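Long-range contacts in dihydropyrimidinase (Dictyostelium discoideum, PDB 2FTW), which catalyses the reversible, zinc-dependent hydrolytic ring opening of dihydropyrimidines such as 5,6-dihydrouracil, the second step of reductive pyrimidine degradation: residues T7-G15 with T439-W447; N349-I357 with K411-H420. All coordinates share one frame; numbering follows the deposited sequence. Where two conformers were deposited one is given.

Interaction 1 brings the N-terminal strand 10-13 against the hairpin made by strands 431-441 and 444-448, elements of two different sheets; its two segments are 424 residues apart in the chain at their closest ends. Both segments of interaction 2 lie between those of interaction 1 in sequence, and it joins the loop before helix 354-363, and that helix's first turn, to the end of strand 409-412 and the loop after it. The centres of the two interactions are about 22 Å apart, yet both reach one sheet, because strands 409-412 and 431-441 pair antiparallel in it. They also touch directly, Trp447 packing edge-to-face with His419. Interaction 1 thus lies in the beta-sandwich side of the subunit, whereas interaction 2 probably helps to join that side to the zinc-bearing (beta/alpha)8 barrel.

Interaction 1 (T7-G15 with T439-W447); sequences TGTILIKNG and TIVAGNIVW
The side-chain oxygen OD1 of Asn444 accepts a hydrogen bond from the backbone N of Gly8 at 3.0 Å. It joins the chain's first ordered residues to the beta hairpin of strands 431-441 and 444-448, whose type I' turn runs from Val441 to Asn444, and so links two sheets of the beta-sandwich part of this amidohydrolase. The bond is bent, with 138° at the hydrogen, and the donor is tilted 34° from the carbonyl plane of the amide. With chi1 at -67°, CG of Asn444 lies opposite its own carbonyl carbon, which brings the amide back to Gly8 although the CB of Asn444 points away from it.

Glycine suits both places where the backbones meet, since Gly8 and Gly443 have positive phi. Gly8 CA lies 3.1 Å from Ala442 O, and CA of Gly443 points a C-H almost straight at Gly8 O. Beside this pair one water donates to Thr9 O and Gly443 O, bridging two backbone carbonyls that could not bond each other.

Branched isoleucine side chains pack between the two segments. Ile10 and Ile445 cross at about a right angle, and both also pack on Val51 of strand 50-52. Farther along, Ile12 and Ile440 reach toward each other tip to tip, their CD1 methyls 3.7 Å apart.

Interaction 2 (N349-I357 with K411-H420); sequences NGVEDRMSI and KTISKDTHHH
Glu352 meets His419 with both carboxylate oxygens. OE1 takes the backbone N of His419 at 2.7 Å through its syn lone pair, while OE2 takes the ring ND1 of His419 at 2.8 Å. The second donor approaches from above the carboxylate plane, 38° out of it, although OE2 itself lies in the plane of the imidazole. Two bonds to one residue fix the rotation of the carboxylate and hold the ring. Glutamate has the length for this: CG is anti to the backbone N (chi1 -171°), and the extended chain spans the gap.

The aliphatic part of Glu352 serves a second histidine, since its CB sits at the edge of the His420 ring, 3.4 Å from NE2. CB of Asn349 and CG1 of Val351 pack near CE1 of that ring, while Asp80 holds His420 ND1.

This contact fastens the loop and first turn of helix 354-363, on the (beta/alpha)8 barrel, to the loop leaving strand 409-412; Gly350 lies near the zinc ligand Asp325.

Farther out, one water gathers Asn349 ND2, Asp353 N, Asp353 OD2 and His420 NE2; Asn349 OD1 accepts from the backbone N of Ile426. Another water bridges Asp353 OD1 to Lys411 NZ, whose direct separation of 4.0 Å is too long for a salt bridge. Ile413 slides past Asp353, its CG2 methyl 3.8 Å from OD2, an oxygen that Asn425 also binds.

Interaction 1 (T7-G15 with T439-W447)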
# COMPACT_ATOMS: atom_id res chain seq x y z
N THR A 7 -12.39 41.52 34.38
CA THR A 7 -11.04 41.37 35.00
C THR A 7 -10.08 40.56 34.15
O THR A 7 -8.88 40.84 34.13
CB THR A 7 -11.11 40.66 36.40
OG1 THR A 7 -11.93 39.49 36.32
CG2 THR A 7 -11.65 41.59 37.48
N GLY A 8 -10.60 39.53 33.48
CA GLY A 8 -9.77 38.49 32.87
C GLY A 8 -9.05 37.65 33.92
O GLY A 8 -7.99 37.11 33.64
N THR A 9 -9.62 37.56 35.12
CA THR A 9 -9.04 36.79 36.21
C THR A 9 -10.06 35.78 36.73
O THR A 9 -11.18 36.14 37.09
CB THR A 9 -8.59 37.68 37.39
OG1 THR A 9 -9.73 38.27 38.02
CG2 THR A 9 -7.66 38.77 36.92
N ILE A 10 -9.67 34.50 36.76
CA ILE A 10 -10.58 33.43 37.16
C ILE A 10 -9.79 32.24 37.67
O ILE A 10 -8.63 32.02 37.27
CB ILE A 10 -11.51 33.04 35.95
CG1 ILE A 10 -12.75 32.29 36.42
CG2 ILE A 10 -10.75 32.24 34.89
CD1 ILE A 10 -13.81 32.20 35.35
N LEU A 11 -10.41 31.49 38.58
CA LEU A 11 -9.81 30.29 39.16
C LEU A 11 -10.71 29.09 38.88
O LEU A 11 -11.87 29.05 39.30
CB LEU A 11 -9.58 30.48 40.66
CG LEU A 11 -9.09 29.28 41.49
CD1 LEU A 11 -7.77 28.77 41.00
CD2 LEU A 11 -8.98 29.64 42.96
N ILE A 12 -10.17 28.11 38.17
CA ILE A 12 -10.91 26.91 37.83
C ILE A 12 -10.43 25.74 38.70
O ILE A 12 -9.26 25.38 38.64
CB ILE A 12 -10.74 26.54 36.34
CG1 ILE A 12 -11.01 27.77 35.45
CG2 ILE A 12 -11.68 25.40 35.98
CD1 ILE A 12 -10.36 27.71 34.09
N LYS A 13 -11.35 25.15 39.47
CA LYS A 13 -11.00 24.12 40.46
C LYS A 13 -11.66 22.78 40.21
O LYS A 13 -12.76 22.69 39.68
CB LYS A 13 -11.34 24.58 41.89
CG LYS A 13 -10.36 25.64 42.44
CD LYS A 13 -10.66 26.09 43.88
CE LYS A 13 -10.33 25.02 44.94
NZ LYS A 13 -8.91 24.57 44.98
N ASN A 14 -10.96 21.72 40.63
CA ASN A 14 -11.48 20.36 40.72
C ASN A 14 -11.54 19.57 39.40
O ASN A 14 -12.01 18.43 39.40
CB ASN A 14 -12.87 20.33 41.42
CG ASN A 14 -12.90 21.17 42.70
OD1 ASN A 14 -11.98 21.11 43.53
ND2 ASN A 14 -13.95 21.99 42.85
N GLY A 15 -11.06 20.15 38.31
CA GLY A 15 -11.07 19.46 37.01
C GLY A 15 -9.74 18.82 36.62
O GLY A 15 -8.74 18.89 37.33
N THR A 439 -17.03 28.09 28.33
CA THR A 439 -15.90 28.57 27.55
C THR A 439 -15.39 29.85 28.21
O THR A 439 -16.16 30.66 28.72
CB THR A 439 -16.30 28.82 26.08
OG1 THR A 439 -17.00 27.68 25.57
CG2 THR A 439 -15.08 29.10 25.19
N ILE A 440 -14.07 29.99 28.22
CA ILE A 440 -13.40 31.12 28.85
C ILE A 440 -12.39 31.68 27.85
O ILE A 440 -11.53 30.95 27.36
CB ILE A 440 -12.67 30.68 30.15
CG1 ILE A 440 -13.70 30.20 31.19
CG2 ILE A 440 -11.83 31.81 30.73
CD1 ILE A 440 -13.12 29.36 32.30
N VAL A 441 -12.54 32.96 27.53
CA VAL A 441 -11.61 33.67 26.64
C VAL A 441 -10.97 34.81 27.43
O VAL A 441 -11.67 35.62 28.03
CB VAL A 441 -12.35 34.24 25.40
CG1 VAL A 441 -11.43 35.12 24.54
CG2 VAL A 441 -12.98 33.11 24.58
N ALA A 442 -9.64 34.84 27.44
CA ALA A 442 -8.85 35.85 28.14
C ALA A 442 -9.29 36.02 29.59
O ALA A 442 -9.45 37.14 30.07
CB ALA A 442 -8.89 37.18 27.41
N GLY A 443 -9.47 34.89 30.27
CA GLY A 443 -9.87 34.86 31.67
C GLY A 443 -11.31 35.25 31.96
O GLY A 443 -11.68 35.38 33.12
N ASN A 444 -12.14 35.41 30.92
CA ASN A 444 -13.53 35.85 31.07
C ASN A 444 -14.48 34.78 30.56
O ASN A 444 -14.24 34.18 29.50
CB ASN A 444 -13.78 37.14 30.29
CG ASN A 444 -13.03 38.35 30.85
OD1 ASN A 444 -13.04 38.61 32.05
ND2 ASN A 444 -12.42 39.12 29.96
N ILE A 445 -15.57 34.55 31.30
CA ILE A 445 -16.60 33.61 30.85
C ILE A 445 -17.41 34.24 29.73
O ILE A 445 -17.99 35.31 29.90
CB ILE A 445 -17.56 33.18 32.00
CG1 ILE A 445 -16.82 32.28 33.00
CG2 ILE A 445 -18.81 32.44 31.45
CD1 ILE A 445 -17.65 31.89 34.24
N VAL A 446 -17.47 33.53 28.60
CA VAL A 446 -18.23 33.97 27.43
C VAL A 446 -19.34 32.98 27.06
O VAL A 446 -20.24 33.31 26.29
CB VAL A 446 -17.30 34.19 26.21
CG1 VAL A 446 -16.41 35.42 26.42
CG2 VAL A 446 -16.45 32.95 25.93
N TRP A 447 -19.26 31.76 27.61
CA TRP A 447 -20.31 30.75 27.50
C TRP A 447 -20.36 29.97 28.81
O TRP A 447 -19.32 29.50 29.31
CB TRP A 447 -20.01 29.82 26.32
CG TRP A 447 -20.90 28.62 26.18
CD1 TRP A 447 -20.59 27.34 26.50
CD2 TRP A 447 -22.22 28.58 25.63
NE1 TRP A 447 -21.63 26.51 26.20
CE2 TRP A 447 -22.65 27.24 25.67
CE3 TRP A 447 -23.09 29.55 25.12
CZ2 TRP A 447 -23.92 26.83 25.22
CZ3 TRP A 447 -24.36 29.14 24.66
CH2 TRP A 447 -24.75 27.80 24.72
O HOH W 1 -13.21 36.41 35.08

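Interaction 2 (N349-I357 with K411-H420)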
# COMPACT_ATOMS: atom_id res chain seq x y z
N ASN A 349 -22.24 24.83 7.45
CA ASN A 349 -21.88 25.25 8.80
C ASN A 349 -20.91 24.29 9.48
O ASN A 349 -20.74 23.14 9.06
CB ASN A 349 -23.14 25.38 9.70
CG ASN A 349 -23.85 24.05 9.93
OD1 ASN A 349 -24.64 23.60 9.09
ND2 ASN A 349 -23.58 23.42 11.06
N GLY A 350 -20.29 24.77 10.55
CA GLY A 350 -19.58 23.88 11.46
C GLY A 350 -18.87 24.49 12.65
O GLY A 350 -18.45 23.76 13.55
N VAL A 351 -18.70 25.81 12.66
CA VAL A 351 -17.90 26.45 13.72
C VAL A 351 -18.36 26.06 15.13
O VAL A 351 -17.53 25.76 16.00
CB VAL A 351 -17.83 27.99 13.53
CG1 VAL A 351 -19.11 28.68 14.02
CG2 VAL A 351 -16.59 28.55 14.25
N GLU A 352 -19.68 26.00 15.35
CA GLU A 352 -20.21 25.65 16.66
C GLU A 352 -20.01 24.18 17.00
O GLU A 352 -19.62 23.82 18.11
CB GLU A 352 -21.71 26.00 16.77
CG GLU A 352 -22.28 25.86 18.20
CD GLU A 352 -23.70 26.36 18.35
OE1 GLU A 352 -24.20 27.10 17.48
OE2 GLU A 352 -24.33 26.06 19.38
N ASP A 353 -20.27 23.31 16.04
CA ASP A 353 -20.38 21.88 16.33
C ASP A 353 -19.11 21.06 16.08
O ASP A 353 -19.09 19.87 16.41
CB ASP A 353 -21.58 21.34 15.59
CG ASP A 353 -22.87 22.02 16.04
OD1 ASP A 353 -23.21 21.92 17.23
OD2 ASP A 353 -23.53 22.69 15.21
N ARG A 354 -18.06 21.68 15.56
CA ARG A 354 -16.81 20.98 15.21
C ARG A 354 -16.34 20.07 16.32
O ARG A 354 -16.16 18.89 16.14
CB ARG A 354 -15.69 21.98 14.86
CG ARG A 354 -14.34 21.32 14.54
CD ARG A 354 -13.26 22.31 14.14
NE ARG A 354 -12.97 23.23 15.23
CZ ARG A 354 -11.81 23.34 15.88
NH1 ARG A 354 -11.73 24.21 16.88
NH2 ARG A 354 -10.74 22.62 15.55
N MET A 355 -16.15 20.63 17.50
CA MET A 355 -15.53 19.87 18.59
C MET A 355 -16.36 18.71 19.13
O MET A 355 -15.80 17.67 19.46
CB MET A 355 -15.12 20.83 19.71
CG MET A 355 -13.83 21.53 19.31
SD MET A 355 -13.20 22.62 20.52
CE MET A 355 -12.73 21.51 21.84
N SER A 356 -17.67 18.89 19.21
CA SER A 356 -18.55 17.82 19.68
C SER A 356 -18.66 16.74 18.61
O SER A 356 -18.73 15.56 18.93
CB SER A 356 -19.92 18.38 20.05
OG SER A 356 -19.87 19.04 21.30
N ILE A 357 -18.68 17.15 17.34
CA ILE A 357 -18.65 16.19 16.25
C ILE A 357 -17.33 15.40 16.23
O ILE A 357 -17.33 14.18 15.99
CB ILE A 357 -18.89 16.90 14.87
CG1 ILE A 357 -20.38 17.06 14.59
CG2 ILE A 357 -18.33 16.07 13.73
CD1 ILE A 357 -21.20 17.57 15.72
N LYS A 411 -26.39 15.76 24.01
CA LYS A 411 -27.14 16.77 23.29
C LYS A 411 -27.45 16.22 21.92
O LYS A 411 -26.66 15.47 21.35
CB LYS A 411 -26.31 18.05 23.18
CG LYS A 411 -26.87 19.07 22.20
CD LYS A 411 -26.08 20.36 22.22
CE LYS A 411 -24.93 20.38 21.22
NZ LYS A 411 -24.38 21.78 21.10
N THR A 412 -28.63 16.56 21.40
CA THR A 412 -28.94 16.39 19.99
C THR A 412 -28.80 17.75 19.35
O THR A 412 -29.35 18.73 19.84
CB THR A 412 -30.37 15.85 19.76
OG1 THR A 412 -30.52 14.58 20.40
CG2 THR A 412 -30.66 15.70 18.29
N ILE A 413 -28.04 17.81 18.25
CA ILE A 413 -27.80 19.06 17.54
C ILE A 413 -29.01 19.41 16.67
O ILE A 413 -29.56 18.54 16.01
CB ILE A 413 -26.52 18.97 16.69
CG1 ILE A 413 -25.30 18.81 17.61
CG2 ILE A 413 -26.36 20.20 15.80
CD1 ILE A 413 -24.05 18.38 16.91
N SER A 414 -29.40 20.69 16.70
CA SER A 414 -30.53 21.16 15.91
C SER A 414 -30.46 22.66 15.66
O SER A 414 -29.83 23.40 16.41
CB SER A 414 -31.86 20.80 16.58
OG SER A 414 -32.11 21.58 17.73
N LYS A 415 -31.10 23.09 14.57
CA LYS A 415 -31.19 24.51 14.21
C LYS A 415 -32.04 25.27 15.25
O LYS A 415 -31.86 26.48 15.47
CB LYS A 415 -31.81 24.67 12.82
CG LYS A 415 -33.33 24.47 12.80
CD LYS A 415 -33.86 24.23 11.40
CE LYS A 415 -35.35 24.56 11.29
NZ LYS A 415 -36.18 23.76 12.26
N ASP A 416 -32.95 24.54 15.88
CA ASP A 416 -33.82 25.08 16.89
C ASP A 416 -33.06 25.51 18.15
O ASP A 416 -33.59 26.29 18.95
CB ASP A 416 -34.91 24.06 17.23
CG ASP A 416 -35.79 23.73 16.02
OD1 ASP A 416 -35.86 24.54 15.07
OD2 ASP A 416 -36.43 22.64 16.02
N THR A 417 -31.83 25.03 18.33
CA THR A 417 -31.02 25.42 19.49
C THR A 417 -29.61 25.94 19.19
O THR A 417 -28.91 26.35 20.11
CB THR A 417 -30.88 24.25 20.48
OG1 THR A 417 -30.25 23.14 19.83
CG2 THR A 417 -32.25 23.82 21.01
N HIS A 418 -29.18 25.92 17.93
CA HIS A 418 -27.83 26.39 17.62
C HIS A 418 -27.75 27.91 17.69
O HIS A 418 -28.75 28.58 17.88
CB HIS A 418 -27.32 25.86 16.27
CG HIS A 418 -27.98 26.46 15.07
ND1 HIS A 418 -27.82 25.93 13.80
CD2 HIS A 418 -28.82 27.52 14.93
CE1 HIS A 418 -28.52 26.65 12.94
NE2 HIS A 418 -29.13 27.61 13.60
N HIS A 419 -26.53 28.42 17.56
CA HIS A 419 -26.28 29.85 17.67
C HIS A 419 -25.74 30.42 16.35
O HIS A 419 -25.22 31.53 16.30
CB HIS A 419 -25.35 30.11 18.86
CG HIS A 419 -25.89 29.53 20.13
ND1 HIS A 419 -25.71 28.20 20.47
CD2 HIS A 419 -26.68 30.06 21.09
CE1 HIS A 419 -26.33 27.96 21.61
NE2 HIS A 419 -26.94 29.07 22.00
N HIS A 420 -25.91 29.65 15.28
CA HIS A 420 -25.64 30.13 13.94
C HIS A 420 -26.77 31.07 13.52
O HIS A 420 -27.90 30.93 13.99
CB HIS A 420 -25.56 28.96 12.97
CG HIS A 420 -24.29 28.18 13.07
ND1 HIS A 420 -23.27 28.30 12.14
CD2 HIS A 420 -23.85 27.30 14.00
CE1 HIS A 420 -22.27 27.52 12.50
NE2 HIS A 420 -22.60 26.90 13.62
O HOH W 2 -21.83 24.11 13.68
O HOH W 3 -22.29 21.39 19.62